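Local coordinates for protein tapirin (Caldicellulosiruptor kristjanssonii, PDB 6N2B) that binds cellulose, probably through its C-terminal beta-helix domain, and so may help this thermophilic bacterium attach to plant biomass, at residues Phe205-Val209 / Val223-Tyr229; Asn247-Lys251 / Met270-Asn274; Pro286-Ala291 / Tyr306-Lys310. Numbering follows the deposited sequence.

Contact 1: Phe205-Val209 / Val223-Tyr229; sequences FEYAV and VRGGSIY
The segment Phe-205 to Val-209 starts in a 3-10 turn, enters a strand at Tyr-207 and turns a corner at Ala-208 and Val-209. It runs parallel to the second arm of Val-223 to Tyr-229, whose own corner is at Gly-225 and Gly-226. Glu-206 (chi1 t, chi2 p) bends its acid back to receive a very short hydrogen bond from Ser-227 OG to Glu-206 OE2 (2.5 Å), while Glu-206 O takes a weak one from Ser-227 N (3.0 Å). The carboxylate also meets Asn-246. Tyr-207, chi1 m, pairs with Ser-227 at a CA-CA distance of 4.2 Å. Its ring lies over the serine, with Ser-227 CB 3.7 Å from the Tyr-207 ring centroid in a CH-pi contact, and its hydroxyl bonds to Trp-201 O. Ala-208, small enough for the corner, sets CB 3.5 Å from Val-223 CG2. Ser-227 O receives both Ala-208 N (2.6 Å, weak) and Val-209 N (3.2 Å), which marks a beta bulge: the register slips by one, so Val-209 pairs with Ile-228 (CA-CA 4.8 Å). Val-209 O then accepts Tyr-229 N at 2.8 Å, and the branched Val-209 and Ile-228 share one apolar face. The glycines suit the tight turn. At phi 89°, psi 179° a CB on Gly-225 would jam against the preceding carbonyl, and one on Gly-226 (phi 64°) would come 3.0 Å from Ala-208 N. Cornered strands stacked in parallel, coil upon coil, are the hallmark of a beta-helix, here where the modelled chain begins.

Contact 2: Asn247-Lys251 / Met270-Asn274; sequences NLICK and MYIQN
This is a parallel beta pairing between successive coils of the beta-helix, with the end of strand 240-250 lying against strand 269-272. The axes of short strands 248-250 and 270-272 come within 4.7 Å, 11° from parallel, in straight register: Leu-248 opposite Met-270, Ile-249 opposite Tyr-271, Cys-250 opposite Ile-272. Extended backbones exchange three hydrogen bonds: Tyr-271 N to Leu-248 O (3.0 Å), Cys-250 N to Tyr-271 O (2.9 Å) and Gln-273 N to Cys-250 O (3.0 Å). The register puts paired residues on the same face. Leu-248, Met-270, Cys-250 and Ile-272 share one face, where Cys-250 and Ile-272 meet Val-255 of another sheet across the apolar interior. The long all-t side chain of Met-270 brings CE to 3.9 Å from Leu-248 CD1, and Ile-272 (chi1 m, chi2 m) turns CD1 to 4.4 Å from Leu-248 CD2. On the other face Ile-249 (chi1 m) and Tyr-271 (chi1 t) pack under helix 408-413, with Ile-249 CG1 4.2 Å from Tyr-271 CB. Lys-251 is long enough for its NZ to reach the carbonyls of Ile-412 and Phe-415. Past the strand, Gln-273 (chi1 t, chi2 p) folds back so that Tyr-271 OH donates to Gln-273 OE1 at 3.0 Å.

Contact 3: Pro286-Ala291 / Tyr306-Lys310; sequences PNTLNA and YGYYK
Six hydrogen bonds join Pro-286 to Ala-291 with Tyr-306 to Lys-310, five of them between backbones. Asn-287 N bonds to Tyr-306 O (3.1 Å), Tyr-308 N to Asn-287 O (3.1 Å), Leu-289 N to Tyr-308 O (3.1 Å), Lys-310 N to Leu-289 O (2.7 Å) and Ala-291 N to Lys-310 O (2.9 Å). Thr-288 and Asn-290 bond through their backbones to Asn-262, Ile-264 and Ile-266, in and just before strand 263-266, so strand 287-291 is held from both neighbours. This is the continuous stacking of parallel strands in a beta-helix; here the axes lie 4.6 Å apart at 9°, with Asn-287 opposite Gly-307 and Leu-289 opposite Tyr-309. Asn-287 (chi1 m) is buried, yet both ends of its amide are satisfied: ND2 donates to Tyr-309 OH (3.1 Å) and OD1 meets Asn-262 ND2. Tyr-309 (chi1 m) meets Leu-289 with its ring edge, CD1 3.7 Å from Leu-289 CB; a CB on Gly-307 would clash with Tyr-309 CE2, so glycine suits that place. Polar Thr-288, Asn-290, Tyr-308 and Lys-310 lie on the other, more exposed face. There a water donates to Asn-290 OD1 (3.0 Å) and to Tyr-308 O (3.2 Å), a carbonyl already bonded to Leu-289 N.

In the fold
All three contacts belong to one curled sheet of the beta-helix and follow in series along the chain. Contacts 1 and 2, with centres 13 Å apart, adjoin directly: strand 227-230 lies beside strand 240-250, with probable hydrogen bonds from Ile-249 N to Ile-228 O and from Ile-228 N to Asn-247 O, both 2.9 Å. Contact 3 lies in a different row of strands from contact 2, and two coils on; strand 240-250 links the rows by pairing with both 263-266 and 269-272. Its centre is 17 Å from that of contact 2 and 20 Å from that of contact 1, and it touches neither. The calcium site, which includes Asp-429 and Glu-465, is remote from all three.

Contact 1: Phe205-Val209 / Val223-Tyr229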
# COMPACT_ATOMS: atom_id res chain seq x y z
N PHE A 205 2.07 5.80 14.32
CA PHE A 205 1.15 4.85 14.94
C PHE A 205 -0.16 4.68 14.17
O PHE A 205 -1.02 3.91 14.62
CB PHE A 205 0.89 5.28 16.39
CG PHE A 205 2.14 5.28 17.21
CD1 PHE A 205 2.69 4.08 17.65
CD2 PHE A 205 2.83 6.45 17.45
CE1 PHE A 205 3.88 4.07 18.36
CE2 PHE A 205 4.02 6.44 18.14
CZ PHE A 205 4.54 5.24 18.60
N GLU A 206 -0.31 5.35 13.03
CA GLU A 206 -1.41 5.10 12.11
C GLU A 206 -1.13 3.92 11.18
O GLU A 206 -2.06 3.38 10.57
CB GLU A 206 -1.71 6.37 11.31
CG GLU A 206 -2.37 6.19 9.91
CD GLU A 206 -3.78 5.56 9.94
OE1 GLU A 206 -4.44 5.56 11.01
OE2 GLU A 206 -4.22 5.04 8.89
N TYR A 207 0.11 3.44 11.10
CA TYR A 207 0.45 2.48 10.06
C TYR A 207 0.21 1.04 10.53
O TYR A 207 0.55 0.67 11.66
CB TYR A 207 1.89 2.71 9.60
CG TYR A 207 1.87 3.93 8.72
CD1 TYR A 207 1.88 5.22 9.28
CD2 TYR A 207 1.74 3.82 7.34
CE1 TYR A 207 1.82 6.34 8.48
CE2 TYR A 207 1.67 4.94 6.53
CZ TYR A 207 1.70 6.20 7.10
OH TYR A 207 1.62 7.30 6.28
N ALA A 208 -0.45 0.26 9.67
CA ALA A 208 -0.47 -1.18 9.83
C ALA A 208 0.88 -1.77 9.42
O ALA A 208 1.40 -2.68 10.07
CB ALA A 208 -1.61 -1.79 9.02
N VAL A 209 1.47 -1.23 8.36
CA VAL A 209 2.81 -1.60 7.93
C VAL A 209 3.61 -0.32 7.78
O VAL A 209 3.30 0.53 6.94
CB VAL A 209 2.79 -2.39 6.61
CG1 VAL A 209 4.19 -2.79 6.19
CG2 VAL A 209 1.94 -3.62 6.74
N VAL A 223 -4.00 -6.58 4.42
CA VAL A 223 -3.99 -5.58 5.47
C VAL A 223 -5.35 -4.90 5.48
O VAL A 223 -5.87 -4.48 4.44
CB VAL A 223 -2.82 -4.59 5.31
CG1 VAL A 223 -2.72 -4.10 3.89
CG2 VAL A 223 -3.02 -3.44 6.26
N ARG A 224 -5.95 -4.83 6.66
CA ARG A 224 -7.31 -4.35 6.86
C ARG A 224 -7.24 -3.19 7.84
O ARG A 224 -7.03 -3.39 9.05
CB ARG A 224 -8.21 -5.48 7.36
CG ARG A 224 -9.59 -5.06 7.80
CD ARG A 224 -10.36 -6.25 8.42
NE ARG A 224 -10.47 -7.37 7.48
CZ ARG A 224 -11.51 -7.57 6.69
NH1 ARG A 224 -12.54 -6.73 6.75
NH2 ARG A 224 -11.54 -8.60 5.85
N GLY A 225 -7.41 -1.97 7.32
CA GLY A 225 -7.32 -0.77 8.13
C GLY A 225 -5.90 -0.25 8.17
O GLY A 225 -4.96 -0.83 7.62
N GLY A 226 -5.75 0.86 8.88
CA GLY A 226 -4.46 1.50 9.06
C GLY A 226 -3.90 2.00 7.73
O GLY A 226 -4.58 2.09 6.71
N SER A 227 -2.61 2.32 7.77
CA SER A 227 -1.95 2.79 6.58
C SER A 227 -0.69 1.97 6.35
O SER A 227 -0.24 1.21 7.21
CB SER A 227 -1.63 4.28 6.67
OG SER A 227 -2.80 5.03 6.88
N ILE A 228 -0.12 2.16 5.16
CA ILE A 228 1.04 1.43 4.68
C ILE A 228 2.06 2.46 4.25
O ILE A 228 1.72 3.40 3.53
CB ILE A 228 0.67 0.51 3.50
CG1 ILE A 228 -0.23 -0.63 3.98
CG2 ILE A 228 1.89 -0.02 2.81
CD1 ILE A 228 -1.32 -0.97 2.99
N TYR A 229 3.30 2.29 4.71
CA TYR A 229 4.41 3.15 4.32
C TYR A 229 5.60 2.28 3.97
O TYR A 229 5.87 1.29 4.65
CB TYR A 229 4.83 4.12 5.45
CG TYR A 229 6.15 4.80 5.15
CD1 TYR A 229 6.21 5.85 4.24
CD2 TYR A 229 7.34 4.37 5.74
CE1 TYR A 229 7.40 6.47 3.93
CE2 TYR A 229 8.54 4.98 5.44
CZ TYR A 229 8.56 6.03 4.54
OH TYR A 229 9.74 6.68 4.22

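Contact 2: Asn247-Lys251 / Met270-Asn274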
# COMPACT_ATOMS: atom_id res chain seq x y z
N ASN A 247 -4.04 5.30 4.01
CA ASN A 247 -3.01 5.80 3.10
C ASN A 247 -2.04 4.68 2.73
O ASN A 247 -1.82 3.75 3.51
CB ASN A 247 -2.25 7.00 3.72
CG ASN A 247 -3.18 8.04 4.35
OD1 ASN A 247 -3.89 8.77 3.65
ND2 ASN A 247 -3.17 8.13 5.68
N LEU A 248 -1.49 4.78 1.52
CA LEU A 248 -0.36 3.95 1.09
C LEU A 248 0.67 4.92 0.55
O LEU A 248 0.51 5.41 -0.57
CB LEU A 248 -0.77 2.93 0.03
CG LEU A 248 0.24 1.85 -0.38
CD1 LEU A 248 -0.47 0.78 -1.14
CD2 LEU A 248 1.40 2.36 -1.22
N ILE A 249 1.71 5.20 1.31
CA ILE A 249 2.77 6.12 0.90
C ILE A 249 4.03 5.33 0.58
O ILE A 249 4.56 4.61 1.43
CB ILE A 249 3.07 7.17 1.97
CG1 ILE A 249 1.85 8.08 2.18
CG2 ILE A 249 4.33 7.94 1.59
CD1 ILE A 249 1.95 8.96 3.39
N CYS A 250 4.53 5.47 -0.64
CA CYS A 250 5.79 4.84 -1.01
C CYS A 250 6.76 5.92 -1.45
O CYS A 250 6.52 6.61 -2.44
CB CYS A 250 5.61 3.82 -2.13
SG CYS A 250 7.24 3.23 -2.69
N LYS A 251 7.87 6.05 -0.73
CA LYS A 251 8.83 7.08 -1.06
C LYS A 251 10.06 6.54 -1.79
O LYS A 251 11.00 7.29 -2.05
CB LYS A 251 9.21 7.85 0.21
CG LYS A 251 8.03 8.68 0.71
CD LYS A 251 8.46 9.93 1.46
CE LYS A 251 8.84 11.10 0.56
NZ LYS A 251 8.92 12.39 1.33
N MET A 270 -2.97 7.75 -1.87
CA MET A 270 -1.94 6.83 -2.35
C MET A 270 -0.86 7.67 -3.01
O MET A 270 -1.05 8.19 -4.12
CB MET A 270 -2.51 5.80 -3.31
CG MET A 270 -1.53 4.74 -3.76
SD MET A 270 -2.38 3.56 -4.83
CE MET A 270 -1.27 2.17 -4.70
N TYR A 271 0.27 7.83 -2.33
CA TYR A 271 1.40 8.60 -2.83
C TYR A 271 2.43 7.64 -3.41
O TYR A 271 2.94 6.77 -2.70
CB TYR A 271 2.01 9.47 -1.73
CG TYR A 271 3.20 10.31 -2.15
CD1 TYR A 271 4.46 9.73 -2.34
CD2 TYR A 271 3.08 11.68 -2.37
CE1 TYR A 271 5.56 10.48 -2.73
CE2 TYR A 271 4.18 12.45 -2.76
CZ TYR A 271 5.42 11.84 -2.94
OH TYR A 271 6.52 12.56 -3.32
N ILE A 272 2.75 7.81 -4.68
CA ILE A 272 3.72 6.98 -5.36
C ILE A 272 4.85 7.88 -5.82
O ILE A 272 4.72 8.61 -6.82
CB ILE A 272 3.10 6.23 -6.54
CG1 ILE A 272 1.89 5.42 -6.06
CG2 ILE A 272 4.14 5.36 -7.22
CD1 ILE A 272 2.20 4.39 -4.99
N GLN A 273 5.98 7.83 -5.10
CA GLN A 273 7.10 8.73 -5.36
C GLN A 273 7.55 8.71 -6.82
O GLN A 273 7.78 9.77 -7.42
CB GLN A 273 8.27 8.37 -4.45
CG GLN A 273 9.60 9.00 -4.83
CD GLN A 273 9.65 10.45 -4.45
OE1 GLN A 273 8.97 10.89 -3.52
NE2 GLN A 273 10.46 11.22 -5.16
N ASN A 274 7.71 7.52 -7.41
CA ASN A 274 8.17 7.43 -8.79
C ASN A 274 7.19 6.67 -9.69
O ASN A 274 6.55 7.30 -10.55
CB ASN A 274 9.56 6.80 -8.86
CG ASN A 274 10.06 6.67 -10.28
OD1 ASN A 274 10.23 7.66 -10.99
ND2 ASN A 274 10.28 5.42 -10.71

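Contact 3: Pro286-Ala291 / Tyr306-Lys310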
# COMPACT_ATOMS: atom_id res chain seq x y z
N PRO A 286 -8.87 -11.38 -11.53
CA PRO A 286 -8.47 -10.00 -11.85
C PRO A 286 -8.17 -9.16 -10.61
O PRO A 286 -8.59 -9.47 -9.49
CB PRO A 286 -9.68 -9.45 -12.61
CG PRO A 286 -10.84 -10.23 -12.08
CD PRO A 286 -10.32 -11.60 -11.73
N ASN A 287 -7.42 -8.08 -10.85
CA ASN A 287 -7.14 -7.08 -9.83
C ASN A 287 -8.32 -6.12 -9.71
O ASN A 287 -9.13 -5.97 -10.63
CB ASN A 287 -5.89 -6.26 -10.18
CG ASN A 287 -4.65 -7.11 -10.39
OD1 ASN A 287 -4.45 -8.14 -9.73
ND2 ASN A 287 -3.81 -6.67 -11.31
N THR A 288 -8.42 -5.47 -8.55
CA THR A 288 -9.25 -4.29 -8.41
C THR A 288 -8.48 -3.24 -7.62
O THR A 288 -7.74 -3.58 -6.69
CB THR A 288 -10.61 -4.57 -7.73
OG1 THR A 288 -10.40 -5.14 -6.44
CG2 THR A 288 -11.44 -5.52 -8.54
N LEU A 289 -8.65 -1.98 -8.00
CA LEU A 289 -8.16 -0.84 -7.23
C LEU A 289 -9.29 0.17 -7.09
O LEU A 289 -9.89 0.57 -8.09
CB LEU A 289 -6.95 -0.19 -7.91
CG LEU A 289 -6.60 1.22 -7.41
CD1 LEU A 289 -5.99 1.17 -6.02
CD2 LEU A 289 -5.67 1.91 -8.38
N ASN A 290 -9.61 0.56 -5.86
CA ASN A 290 -10.54 1.65 -5.57
C ASN A 290 -9.79 2.64 -4.69
O ASN A 290 -9.53 2.35 -3.52
CB ASN A 290 -11.81 1.20 -4.85
CG ASN A 290 -12.66 0.29 -5.68
OD1 ASN A 290 -12.34 -0.89 -5.86
ND2 ASN A 290 -13.77 0.83 -6.19
N ALA A 291 -9.44 3.78 -5.25
CA ALA A 291 -8.63 4.73 -4.52
C ALA A 291 -9.26 6.10 -4.61
O ALA A 291 -9.87 6.46 -5.62
CB ALA A 291 -7.19 4.77 -5.03
N TYR A 306 -6.93 -7.30 -17.07
CA TYR A 306 -7.87 -8.01 -16.23
C TYR A 306 -7.83 -7.36 -14.86
O TYR A 306 -7.13 -7.80 -13.94
CB TYR A 306 -7.59 -9.50 -16.28
CG TYR A 306 -8.00 -9.96 -17.66
CD1 TYR A 306 -9.21 -9.53 -18.22
CD2 TYR A 306 -7.15 -10.72 -18.46
CE1 TYR A 306 -9.58 -9.89 -19.50
CE2 TYR A 306 -7.52 -11.10 -19.75
CZ TYR A 306 -8.74 -10.68 -20.26
OH TYR A 306 -9.11 -11.04 -21.54
N GLY A 307 -8.56 -6.26 -14.77
CA GLY A 307 -8.63 -5.46 -13.58
C GLY A 307 -9.59 -4.31 -13.77
O GLY A 307 -9.78 -3.83 -14.90
N TYR A 308 -10.22 -3.87 -12.69
CA TYR A 308 -11.05 -2.68 -12.68
C TYR A 308 -10.41 -1.70 -11.72
O TYR A 308 -10.43 -1.91 -10.50
CB TYR A 308 -12.49 -3.03 -12.29
CG TYR A 308 -13.18 -3.82 -13.36
CD1 TYR A 308 -12.97 -5.20 -13.48
CD2 TYR A 308 -14.02 -3.19 -14.28
CE1 TYR A 308 -13.59 -5.94 -14.48
CE2 TYR A 308 -14.65 -3.92 -15.29
CZ TYR A 308 -14.44 -5.29 -15.38
OH TYR A 308 -15.07 -6.01 -16.38
N TYR A 309 -9.85 -0.63 -12.27
CA TYR A 309 -9.09 0.35 -11.51
C TYR A 309 -9.87 1.66 -11.46
O TYR A 309 -10.11 2.27 -12.50
CB TYR A 309 -7.73 0.55 -12.17
CG TYR A 309 -6.95 -0.72 -12.36
CD1 TYR A 309 -6.12 -1.20 -11.36
CD2 TYR A 309 -7.02 -1.42 -13.56
CE1 TYR A 309 -5.39 -2.37 -11.53
CE2 TYR A 309 -6.28 -2.59 -13.74
CZ TYR A 309 -5.47 -3.06 -12.73
OH TYR A 309 -4.73 -4.22 -12.90
N LYS A 310 -10.24 2.09 -10.27
CA LYS A 310 -10.95 3.34 -10.06
C LYS A 310 -10.11 4.29 -9.22
O LYS A 310 -9.62 3.91 -8.15
CB LYS A 310 -12.30 3.09 -9.39
CG LYS A 310 -13.20 2.11 -10.16
CD LYS A 310 -14.49 1.83 -9.39
CE LYS A 310 -15.14 0.51 -9.80
NZ LYS A 310 -16.22 0.66 -10.82
O HOH W 1 -13.01 -1.52 -8.72